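RAP1B (Serratia marcescens, PDB 4AX2) is a resistance (immunity) protein that probably protects Serratia marcescens from its own amidase toxin delivered by the Type VI secretion system. Local coordinates at residues R68-F73 and R134-D139; E80-L85 and D121-Q126; R92-H97 and C111-H116. All coordinates share one frame; numbering follows the deposited sequence. Where two conformers were deposited one is given.

Contact 1 (R68-F73 and R134-D139). With EDO (1,2-ethanediol), chain D.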
loop_
_atom_site.group_PDB
_atom_site.type_symbol
_atom_site.label_atom_id
_atom_site.label_comp_id
_atom_site.label_asym_id
_atom_site.label_seq_id
_atom_site.Cartn_x
_atom_site.Cartn_y
_atom_site.Cartn_z
ATOM N N ARG A 68 0.081 -15.622 1.531
ATOM C CA ARG A 68 0.829 -16.690 2.178
ATOM C C ARG A 68 1.154 -17.843 1.216
ATOM O O ARG A 68 2.118 -18.566 1.438
ATOM C CB ARG A 68 0.063 -17.212 3.383
ATOM C CG ARG A 68 -0.201 -16.138 4.439
ATOM C CD ARG A 68 -1.000 -16.669 5.606
ATOM N NE ARG A 68 -2.269 -17.255 5.177
ATOM C CZ ARG A 68 -3.378 -17.264 5.904
ATOM N NH1 ARG A 68 -3.398 -16.714 7.111
ATOM N NH2 ARG A 68 -4.471 -17.832 5.424
ATOM N N GLU A 69 0.365 -18.015 0.154
ATOM C CA GLU A 69 0.624 -19.093 -0.809
ATOM C C GLU A 69 1.966 -18.879 -1.535
ATOM O O GLU A 69 2.561 -19.840 -2.001
ATOM C CB GLU A 69 -0.534 -19.227 -1.820
ATOM C CG GLU A 69 -0.375 -20.390 -2.794
ATOM C CD GLU A 69 -1.633 -20.755 -3.584
ATOM O OE1 GLU A 69 -2.599 -19.966 -3.599
ATOM O OE2 GLU A 69 -1.648 -21.844 -4.214
ATOM N N TRP A 70 2.458 -17.639 -1.586
ATOM C CA TRP A 70 3.588 -17.302 -2.458
ATOM C C TRP A 70 4.869 -17.052 -1.719
ATOM O O TRP A 70 5.812 -16.487 -2.282
ATOM C CB TRP A 70 3.210 -16.123 -3.363
ATOM C CG TRP A 70 1.850 -16.378 -3.952
ATOM C CD1 TRP A 70 0.658 -15.695 -3.700
ATOM C CD2 TRP A 70 1.482 -17.490 -4.827
ATOM N NE1 TRP A 70 -0.381 -16.266 -4.392
ATOM C CE2 TRP A 70 0.050 -17.363 -5.077
ATOM C CE3 TRP A 70 2.184 -18.529 -5.428
ATOM C CZ2 TRP A 70 -0.628 -18.247 -5.898
ATOM C CZ3 TRP A 70 1.486 -19.428 -6.251
ATOM C CH2 TRP A 70 0.113 -19.288 -6.476
ATOM N N MET A 71 4.921 -17.489 -0.465
ATOM C CA MET A 71 6.128 -17.383 0.352
ATOM C C MET A 71 6.202 -18.465 1.419
ATOM O O MET A 71 5.174 -18.903 1.937
ATOM C CB MET A 71 6.154 -16.012 1.047
ATOM C CG MET A 71 4.870 -15.685 1.796
ATOM S SD MET A 71 5.147 -14.248 2.854
ATOM C CE MET A 71 3.456 -13.959 3.413
ATOM N N PRO A 72 7.430 -18.874 1.800
ATOM C CA PRO A 72 7.597 -19.861 2.867
ATOM C C PRO A 72 7.468 -19.184 4.249
ATOM O O PRO A 72 8.439 -19.047 4.994
ATOM C CB PRO A 72 8.994 -20.421 2.603
ATOM C CG PRO A 72 9.736 -19.280 2.019
ATOM C CD PRO A 72 8.720 -18.473 1.224
ATOM N N PHE A 73 6.245 -18.753 4.534
ATOM C CA PHE A 73 5.898 -17.917 5.680
ATOM C C PHE A 73 5.744 -18.779 6.926
ATOM O O PHE A 73 5.252 -19.918 6.860
ATOM C CB PHE A 73 4.564 -17.238 5.361
ATOM C CG PHE A 73 4.094 -16.255 6.389
ATOM C CD1 PHE A 73 4.863 -15.149 6.725
ATOM C CD2 PHE A 73 2.853 -16.411 6.985
ATOM C CE1 PHE A 73 4.402 -14.219 7.641
ATOM C CE2 PHE A 73 2.389 -15.495 7.922
ATOM C CZ PHE A 73 3.172 -14.403 8.263
ATOM N N ARG A 134 15.124 -14.343 -1.524
ATOM C CA ARG A 134 14.735 -15.150 -2.683
ATOM C C ARG A 134 13.290 -14.835 -3.051
ATOM O O ARG A 134 12.557 -14.212 -2.257
ATOM C CB ARG A 134 14.961 -16.635 -2.411
ATOM C CG ARG A 134 16.455 -16.962 -2.431
ATOM C CD ARG A 134 16.761 -18.411 -2.134
ATOM N NE ARG A 134 16.273 -19.321 -3.160
ATOM C CZ ARG A 134 16.930 -19.676 -4.260
ATOM N NH1 ARG A 134 18.145 -19.192 -4.532
ATOM N NH2 ARG A 134 16.363 -20.521 -5.104
ATOM N N THR A 135 12.893 -15.240 -4.256
ATOM C CA THR A 135 11.545 -15.001 -4.751
ATOM C C THR A 135 10.836 -16.307 -5.028
ATOM O O THR A 135 11.476 -17.358 -5.173
ATOM C CB THR A 135 11.580 -14.186 -6.056
ATOM O OG1 THR A 135 12.024 -15.020 -7.132
ATOM C CG2 THR A 135 12.503 -12.964 -5.923
ATOM N N TRP A 136 9.508 -16.252 -5.123
ATOM C CA TRP A 136 8.747 -17.452 -5.452
ATOM C C TRP A 136 9.174 -18.027 -6.782
ATOM O O TRP A 136 9.318 -19.244 -6.931
ATOM C CB TRP A 136 7.243 -17.162 -5.462
ATOM C CG TRP A 136 6.433 -18.417 -5.566
ATOM C CD1 TRP A 136 5.942 -19.208 -4.536
ATOM C CD2 TRP A 136 6.036 -19.099 -6.793
ATOM N NE1 TRP A 136 5.253 -20.284 -5.040
ATOM C CE2 TRP A 136 5.284 -20.274 -6.387
ATOM C CE3 TRP A 136 6.203 -18.841 -8.138
ATOM C CZ2 TRP A 136 4.738 -21.147 -7.312
ATOM C CZ3 TRP A 136 5.657 -19.724 -9.062
ATOM C CH2 TRP A 136 4.939 -20.849 -8.657
ATOM N N ASN A 137 9.382 -17.165 -7.779
ATOM C CA ASN A 137 9.832 -17.631 -9.087
ATOM C C ASN A 137 11.158 -18.364 -9.043
ATOM O O ASN A 137 11.329 -19.418 -9.678
ATOM C CB ASN A 137 9.913 -16.462 -10.072
ATOM C CG ASN A 137 8.558 -16.056 -10.581
ATOM O OD1 ASN A 137 7.598 -16.808 -10.469
ATOM N ND2 ASN A 137 8.473 -14.868 -11.172
ATOM N N GLN A 138 12.091 -17.798 -8.286
ATOM C CA GLN A 138 13.394 -18.424 -8.064
ATOM C C GLN A 138 13.281 -19.819 -7.506
ATOM O O GLN A 138 13.999 -20.725 -7.939
ATOM C CB GLN A 138 14.197 -17.621 -7.065
ATOM C CG GLN A 138 15.398 -16.972 -7.642
ATOM C CD GLN A 138 16.233 -16.338 -6.568
ATOM O OE1 GLN A 138 15.718 -15.610 -5.701
ATOM N NE2 GLN A 138 17.539 -16.595 -6.624
ATOM N N ASP A 139 12.399 -19.980 -6.521
ATOM C CA ASP A 139 12.247 -21.235 -5.814
ATOM C C ASP A 139 11.371 -22.266 -6.512
ATOM O O ASP A 139 11.503 -23.450 -6.231
ATOM C CB ASP A 139 11.694 -20.984 -4.411
ATOM C CG ASP A 139 12.770 -20.598 -3.421
ATOM O OD1 ASP A 139 13.973 -20.839 -3.708
ATOM O OD2 ASP A 139 12.404 -20.077 -2.338
HETATM C C1 EDO D . 20.611 -18.344 -0.557
HETATM O O1 EDO D . 20.016 -19.587 -0.127
HETATM C C2 EDO D . 20.896 -18.396 -2.052
HETATM O O2 EDO D . 20.202 -17.338 -2.719
#
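Trp70, in the loop that follows helix 55-67, lies nearest to Trp136 in the first turn of helix 136-140, their CA atoms 6.0 Å apart. The two indoles form a T-shaped pair, the six-membered ring of Trp70 turning its edge to the face of the five-membered ring of Trp136, with centroids 5.1 Å apart and planes at 81°. CE3 of Trp70 leads, standing 3.7 Å from CE2 of Trp136 toward the rim of that ring. CG of Trp136 is anti to the backbone N (chi1 -170°), which carries the indole across to the loop, where its CD1 also rests 3.5 Å from the carbonyl O of Trp70. The helix start is fixed by a capping box: Thr135 OG1 accepts from Gln138 N at 3.0 Å, and Gln138 OE1 receives Thr135 N. Beside it, Arg134 grips Asp139 side-on, NE and NH2 both reaching OD1, while OD2 bonds to Tyr33. Lys29 makes a cation-pi contact with Trp136 and also touches Trp70. No hydrogen bond joins the two segments, so the C-terminal helix is held against the loop here by aromatic edge-to-face and van der Waals contact, at the surface of the protein.

Contact 2 (E80-L85 and D121-Q126); sequences EKINVL and DKLSRQ. With EDO (1,2-ethanediol), chain E.
Leu123 projects from helix 118-126 toward helix 75-89 and meets three residues there, Lys81, Ile82 and Leu85. Its CG is anti to the backbone N (chi1 -179°), which directs the isobutyl group at the facing helix. CD2 does most of the touching: it lies 3.8 Å from each of Ile82 CD1, Leu85 CD2 and Lys81 O. CD1 turns instead to the aliphatic part of Lys81, at 4.2 Å from its CB. Leu85 also points at the facing helix, and its CD2 meets Leu123 CD2 tip to tip; both leucines share nearly the same rotamer. Ile82 arrives differently: its CB does not point straight at the partner helix. CG1 is anti to the carbonyl carbon, and the turn at chi2 (-67°) brings CD1 against Leu123 CD2, the two side chains crossing at a slant. The segments run antiparallel at 173°, with axes 11.0 Å apart, as neighbours within the all-helical fold of this immunity protein. Ile82 and Ser124 both touch Val37 of helix 33-49, which thus packs against both helices. The hydroxyl of Ser124 turns back on its own helix, OG donating to Asp121 O at 2.7 Å. Farther round, Arg125 NH2 makes a long, weak salt bridge to Asp121 OD1, and its NH1 a weak bond to O1 of an ethanediol that Asp133 also holds.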
loop_
_atom_site.group_PDB
_atom_site.type_symbol
_atom_site.label_atom_id
_atom_site.label_comp_id
_atom_site.label_asym_id
_atom_site.label_seq_id
_atom_site.Cartn_x
_atom_site.Cartn_y
_atom_site.Cartn_z
ATOM N N GLU A 80 0.231 -13.898 14.487
ATOM C CA GLU A 80 0.083 -12.986 15.620
ATOM C C GLU A 80 1.223 -11.989 15.713
ATOM O O GLU A 80 1.008 -10.882 16.167
ATOM C CB GLU A 80 -0.125 -13.724 16.941
ATOM C CG GLU A 80 -1.365 -14.594 16.961
ATOM C CD GLU A 80 -2.668 -13.859 16.641
ATOM O OE1 GLU A 80 -2.717 -12.612 16.732
ATOM O OE2 GLU A 80 -3.665 -14.562 16.312
ATOM N N LYS A 81 2.426 -12.356 15.290
ATOM C CA LYS A 81 3.524 -11.393 15.292
ATOM C C LYS A 81 3.186 -10.215 14.360
ATOM O O LYS A 81 3.308 -9.051 14.762
ATOM C CB LYS A 81 4.857 -12.056 14.920
ATOM C CG LYS A 81 5.483 -12.831 16.076
ATOM C CD LYS A 81 6.926 -13.237 15.808
ATOM C CE LYS A 81 7.603 -13.831 17.043
ATOM N NZ LYS A 81 8.032 -12.798 18.042
ATOM N N ILE A 82 2.736 -10.516 13.140
ATOM C CA ILE A 82 2.255 -9.473 12.204
ATOM C C ILE A 82 1.083 -8.689 12.784
ATOM O O ILE A 82 1.040 -7.480 12.707
ATOM C CB ILE A 82 1.844 -10.085 10.849
ATOM C CG1 ILE A 82 3.088 -10.513 10.064
ATOM C CG2 ILE A 82 1.012 -9.105 10.005
ATOM C CD1 ILE A 82 3.961 -9.334 9.624
ATOM N N ASN A 83 0.132 -9.395 13.396
ATOM C CA ASN A 83 -1.069 -8.742 13.883
ATOM C C ASN A 83 -0.791 -7.836 15.063
ATOM O O ASN A 83 -1.330 -6.756 15.130
ATOM C CB ASN A 83 -2.176 -9.754 14.174
ATOM C CG ASN A 83 -2.819 -10.271 12.907
ATOM O OD1 ASN A 83 -2.325 -10.030 11.803
ATOM N ND2 ASN A 83 -3.926 -10.993 13.056
ATOM N N VAL A 84 0.065 -8.270 15.986
ATOM C CA VAL A 84 0.492 -7.383 17.074
ATOM C C VAL A 84 1.149 -6.088 16.505
ATOM O O VAL A 84 0.844 -4.984 16.955
ATOM C CB VAL A 84 1.434 -8.097 18.057
ATOM C CG1 VAL A 84 2.088 -7.093 18.990
ATOM C CG2 VAL A 84 0.677 -9.159 18.885
ATOM N N LEU A 85 2.027 -6.238 15.525
ATOM C CA LEU A 85 2.664 -5.059 14.900
ATOM C C LEU A 85 1.634 -4.140 14.230
ATOM O O LEU A 85 1.652 -2.926 14.452
ATOM C CB LEU A 85 3.771 -5.484 13.941
ATOM C CG LEU A 85 4.589 -4.323 13.361
ATOM C CD1 LEU A 85 5.250 -3.517 14.477
ATOM C CD2 LEU A 85 5.592 -4.884 12.366
ATOM N N ASP A 121 9.988 -3.930 8.432
ATOM C CA ASP A 121 11.073 -4.402 7.573
ATOM C C ASP A 121 11.893 -5.504 8.285
ATOM O O ASP A 121 12.194 -6.548 7.698
ATOM C CB ASP A 121 11.981 -3.276 7.105
ATOM C CG ASP A 121 13.047 -3.765 6.140
ATOM O OD1 ASP A 121 12.711 -4.268 5.046
ATOM O OD2 ASP A 121 14.223 -3.649 6.488
ATOM N N LYS A 122 12.218 -5.280 9.554
ATOM C CA LYS A 122 12.944 -6.271 10.363
ATOM C C LYS A 122 12.122 -7.560 10.516
ATOM O O LYS A 122 12.619 -8.660 10.264
ATOM C CB LYS A 122 13.269 -5.665 11.740
ATOM C CG LYS A 122 14.026 -6.587 12.694
ATOM C CD LYS A 122 14.593 -5.816 13.881
ATOM C CE LYS A 122 15.360 -6.728 14.838
ATOM N NZ LYS A 122 15.985 -5.991 15.981
ATOM N N LEU A 123 10.861 -7.421 10.907
ATOM C CA LEU A 123 9.986 -8.598 11.113
ATOM C C LEU A 123 9.771 -9.393 9.834
ATOM O O LEU A 123 9.747 -10.619 9.876
ATOM C CB LEU A 123 8.648 -8.203 11.733
ATOM C CG LEU A 123 7.621 -9.303 12.053
ATOM C CD1 LEU A 123 8.158 -10.267 13.119
ATOM C CD2 LEU A 123 6.328 -8.657 12.518
ATOM N N SER A 124 9.646 -8.697 8.702
ATOM C CA SER A 124 9.396 -9.313 7.397
ATOM C C SER A 124 10.490 -10.310 6.969
ATOM O O SER A 124 10.230 -11.261 6.215
ATOM C CB SER A 124 9.222 -8.235 6.311
ATOM O OG SER A 124 10.439 -7.612 5.934
ATOM N N ARG A 125 11.705 -10.077 7.449
ATOM C CA ARG A 125 12.829 -10.951 7.173
ATOM C C ARG A 125 12.841 -12.135 8.132
ATOM O O ARG A 125 13.162 -13.250 7.727
ATOM C CB ARG A 125 14.132 -10.165 7.267
ATOM C CG ARG A 125 14.250 -9.153 6.141
ATOM C CD ARG A 125 15.283 -8.078 6.426
ATOM N NE ARG A 125 15.117 -6.987 5.473
ATOM C CZ ARG A 125 15.589 -6.968 4.228
ATOM N NH1 ARG A 125 16.305 -7.986 3.748
ATOM N NH2 ARG A 125 15.346 -5.906 3.456
ATOM N N GLN A 126 12.433 -11.899 9.377
ATOM C CA GLN A 126 12.421 -12.943 10.412
ATOM C C GLN A 126 11.396 -14.049 10.165
ATOM O O GLN A 126 11.620 -15.196 10.560
ATOM C CB GLN A 126 12.153 -12.315 11.784
ATOM C CG GLN A 126 13.216 -11.315 12.206
ATOM C CD GLN A 126 12.907 -10.652 13.531
ATOM O OE1 GLN A 126 11.748 -10.372 13.839
ATOM N NE2 GLN A 126 13.951 -10.384 14.319
HETATM C C1 EDO E . 18.997 -6.488 1.662
HETATM O O1 EDO E . 18.928 -7.839 2.117
HETATM C C2 EDO E . 18.456 -6.433 0.237
HETATM O O2 EDO E . 17.118 -5.950 0.284
#

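Contact 3 (R92-H97 and C111-H116); sequences RINEFH and CLRLYH. With EDO (1,2-ethanediol), chain F.
Arg113 leaves helix 107-116 with CG anti to its backbone N (chi1 -170°), stays extended through chi2 and then bends at chi3, while Asn94 has CG anti to its carbonyl carbon, beside the backbone N. The guanidinium and the amide thus come at each other from opposite directions, and NH2 of Arg113 donates to OD1 of Asn94 at 2.8 Å. The bond is bent, with an N-H...O angle of 134°. The donor is tilted from the carbonyl plane, and the oxygen in turn lies out of the guanidinium plane, the two groups being turned 53° against each other. Asn110, on the same helix as Arg113, links the two sides, its OD1 accepting from Arg113 NH1 and from Asn94 ND2, and Asn94 ND2 also bonds to Gln105 O; both ends of this buried amide are therefore engaged and its rotation is fixed. The polar network ties an irregular segment, which has an inverse gamma turn centred on Glu95, to a helix joined to helix 33-49 by the disulfide Cys111-Cys45. Much of the same surface faces the second subunit, where Arg113 NH2 also donates to Pro24 O of that subunit, Arg92 NE donates to its Ala19 O, and His116 NE2 bonds to its Glu39. The second ring nitrogen of His116, ND1, hydrogen-bonds to O2 of an ethanediol at 2.8 Å.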
loop_
_atom_site.group_PDB
_atom_site.type_symbol
_atom_site.label_atom_id
_atom_site.label_comp_id
_atom_site.label_asym_id
_atom_site.label_seq_id
_atom_site.Cartn_x
_atom_site.Cartn_y
_atom_site.Cartn_z
ATOM N N ARG A 92 -3.438 4.659 15.653
ATOM C CA ARG A 92 -2.793 5.870 16.103
ATOM C C ARG A 92 -3.639 7.076 15.755
ATOM O O ARG A 92 -4.333 7.121 14.726
ATOM C CB ARG A 92 -1.377 6.011 15.550
ATOM C CG ARG A 92 -0.410 4.925 16.000
ATOM C CD ARG A 92 -0.290 4.761 17.513
ATOM N NE ARG A 92 0.325 5.925 18.154
ATOM C CZ ARG A 92 1.640 6.139 18.261
ATOM N NH1 ARG A 92 2.522 5.274 17.758
ATOM N NH2 ARG A 92 2.078 7.237 18.873
ATOM N N ILE A 93 -3.628 8.025 16.675
ATOM C CA ILE A 93 -4.309 9.289 16.481
ATOM C C ILE A 93 -3.290 10.202 15.821
ATOM O O ILE A 93 -2.189 10.414 16.348
ATOM C CB ILE A 93 -4.787 9.896 17.815
ATOM C CG1 ILE A 93 -5.684 8.901 18.569
ATOM C CG2 ILE A 93 -5.526 11.199 17.539
ATOM C CD1 ILE A 93 -5.834 9.195 20.053
ATOM N N ASN A 94 -3.638 10.721 14.650
ATOM C CA ASN A 94 -2.704 11.554 13.900
ATOM C C ASN A 94 -2.901 13.004 14.283
ATOM O O ASN A 94 -3.966 13.564 14.041
ATOM C CB ASN A 94 -2.898 11.354 12.397
ATOM C CG ASN A 94 -2.280 10.047 11.901
ATOM O OD1 ASN A 94 -1.067 9.834 12.041
ATOM N ND2 ASN A 94 -3.114 9.161 11.335
ATOM N N GLU A 95 -1.866 13.599 14.873
ATOM C CA GLU A 95 -1.898 15.007 15.290
ATOM C C GLU A 95 -1.494 15.873 14.106
ATOM O O GLU A 95 -0.353 16.331 14.022
ATOM C CB GLU A 95 -0.948 15.249 16.471
ATOM C CG GLU A 95 -1.149 14.328 17.661
ATOM C CD GLU A 95 -2.332 14.713 18.531
ATOM O OE1 GLU A 95 -3.461 14.837 18.002
ATOM O OE2 GLU A 95 -2.131 14.876 19.758
ATOM N N PHE A 96 -2.426 16.051 13.172
ATOM C CA PHE A 96 -2.151 16.778 11.940
ATOM C C PHE A 96 -1.926 18.262 12.246
ATOM O O PHE A 96 -2.582 18.821 13.120
ATOM C CB PHE A 96 -3.300 16.619 10.939
ATOM C CG PHE A 96 -3.409 15.240 10.338
ATOM C CD1 PHE A 96 -2.370 14.718 9.573
ATOM C CD2 PHE A 96 -4.555 14.470 10.522
ATOM C CE1 PHE A 96 -2.464 13.452 9.011
ATOM C CE2 PHE A 96 -4.652 13.198 9.960
ATOM C CZ PHE A 96 -3.606 12.695 9.198
ATOM N N HIS A 97 -1.001 18.879 11.513
ATOM C CA HIS A 97 -0.593 20.267 11.740
ATOM C C HIS A 97 -1.452 21.197 10.931
ATOM O O HIS A 97 -1.980 20.806 9.886
ATOM C CB HIS A 97 0.873 20.469 11.351
ATOM C CG HIS A 97 1.838 19.543 12.067
ATOM N ND1 HIS A 97 1.573 18.239 12.274
ATOM C CD2 HIS A 97 3.108 19.775 12.595
ATOM C CE1 HIS A 97 2.606 17.668 12.918
ATOM N NE2 HIS A 97 3.547 18.605 13.112
ATOM N N CYS A 111 -1.661 2.718 8.105
ATOM C CA CYS A 111 -1.265 1.511 7.389
ATOM C C CYS A 111 -0.032 1.716 6.480
ATOM O O CYS A 111 0.869 0.856 6.430
ATOM C CB CYS A 111 -2.479 0.938 6.632
ATOM S SG CYS A 111 -3.788 0.324 7.752
ATOM N N LEU A 112 0.037 2.863 5.800
ATOM C CA LEU A 112 1.219 3.194 5.011
ATOM C C LEU A 112 2.457 3.361 5.918
ATOM O O LEU A 112 3.555 2.923 5.565
ATOM C CB LEU A 112 0.965 4.435 4.163
ATOM C CG LEU A 112 -0.114 4.308 3.099
ATOM C CD1 LEU A 112 -0.299 5.675 2.436
ATOM C CD2 LEU A 112 0.287 3.259 2.054
ATOM N N ARG A 113 2.275 3.953 7.100
ATOM C CA ARG A 113 3.399 4.140 8.041
ATOM C C ARG A 113 3.926 2.779 8.472
ATOM O O ARG A 113 5.127 2.525 8.479
ATOM C CB ARG A 113 2.972 4.964 9.259
ATOM C CG ARG A 113 4.134 5.382 10.142
ATOM C CD ARG A 113 3.692 6.222 11.352
ATOM N NE ARG A 113 2.941 7.415 10.961
ATOM C CZ ARG A 113 1.623 7.590 11.095
ATOM N NH1 ARG A 113 0.860 6.671 11.644
ATOM N NH2 ARG A 113 1.056 8.719 10.655
ATOM N N LEU A 114 3.010 1.905 8.856
ATOM C CA LEU A 114 3.339 0.496 9.125
ATOM C C LEU A 114 4.138 -0.121 7.990
ATOM O O LEU A 114 5.209 -0.687 8.205
ATOM C CB LEU A 114 2.058 -0.316 9.301
ATOM C CG LEU A 114 2.226 -1.853 9.286
ATOM C CD1 LEU A 114 2.953 -2.290 10.542
ATOM C CD2 LEU A 114 0.879 -2.534 9.189
ATOM N N TYR A 115 3.601 -0.010 6.781
ATOM C CA TYR A 115 4.171 -0.661 5.601
ATOM C C TYR A 115 5.618 -0.250 5.363
ATOM O O TYR A 115 6.403 -1.055 4.903
ATOM C CB TYR A 115 3.304 -0.327 4.383
ATOM C CG TYR A 115 3.755 -0.882 3.066
ATOM C CD1 TYR A 115 3.720 -2.248 2.803
ATOM C CD2 TYR A 115 4.156 -0.029 2.047
ATOM C CE1 TYR A 115 4.091 -2.754 1.576
ATOM C CE2 TYR A 115 4.532 -0.519 0.820
ATOM C CZ TYR A 115 4.503 -1.891 0.589
ATOM O OH TYR A 115 4.879 -2.366 -0.641
ATOM N N HIS A 116 5.943 1.012 5.623
ATOM C CA HIS A 116 7.322 1.519 5.458
ATOM C C HIS A 116 8.190 1.479 6.707
ATOM O O HIS A 116 9.348 1.932 6.678
ATOM C CB HIS A 116 7.270 2.946 4.912
ATOM C CG HIS A 116 6.602 3.053 3.553
ATOM N ND1 HIS A 116 7.153 2.547 2.433
ATOM C CD2 HIS A 116 5.384 3.626 3.169
ATOM C CE1 HIS A 116 6.330 2.785 1.377
ATOM N NE2 HIS A 116 5.256 3.450 1.834
HETATM C C1 EDO F . 9.972 1.029 0.018
HETATM O O1 EDO F . 8.632 1.409 -0.270
HETATM C C2 EDO F . 9.962 0.164 1.268
HETATM O O2 EDO F . 9.389 0.895 2.357
#

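In the fold
Contacts 1 and 3 lie on opposite sides of the chain's centre, with centres about 29 Å apart and nearest atoms about 11 Å apart, and contact 2 bridges them. Its centre is about 17 Å from that of contact 1, where Phe73 CZ packs 4.3 Å from Ile82 CG1, and about 18 Å from that of contact 3, where Leu85 CG meets Leu114 CD1 at 3.8 Å. Along the sequence contact 1 encloses contact 2, which encloses contact 3. Of the three, contact 3 alone touches the second subunit; the ethanediols near all three probably come from the crystallisation liquor.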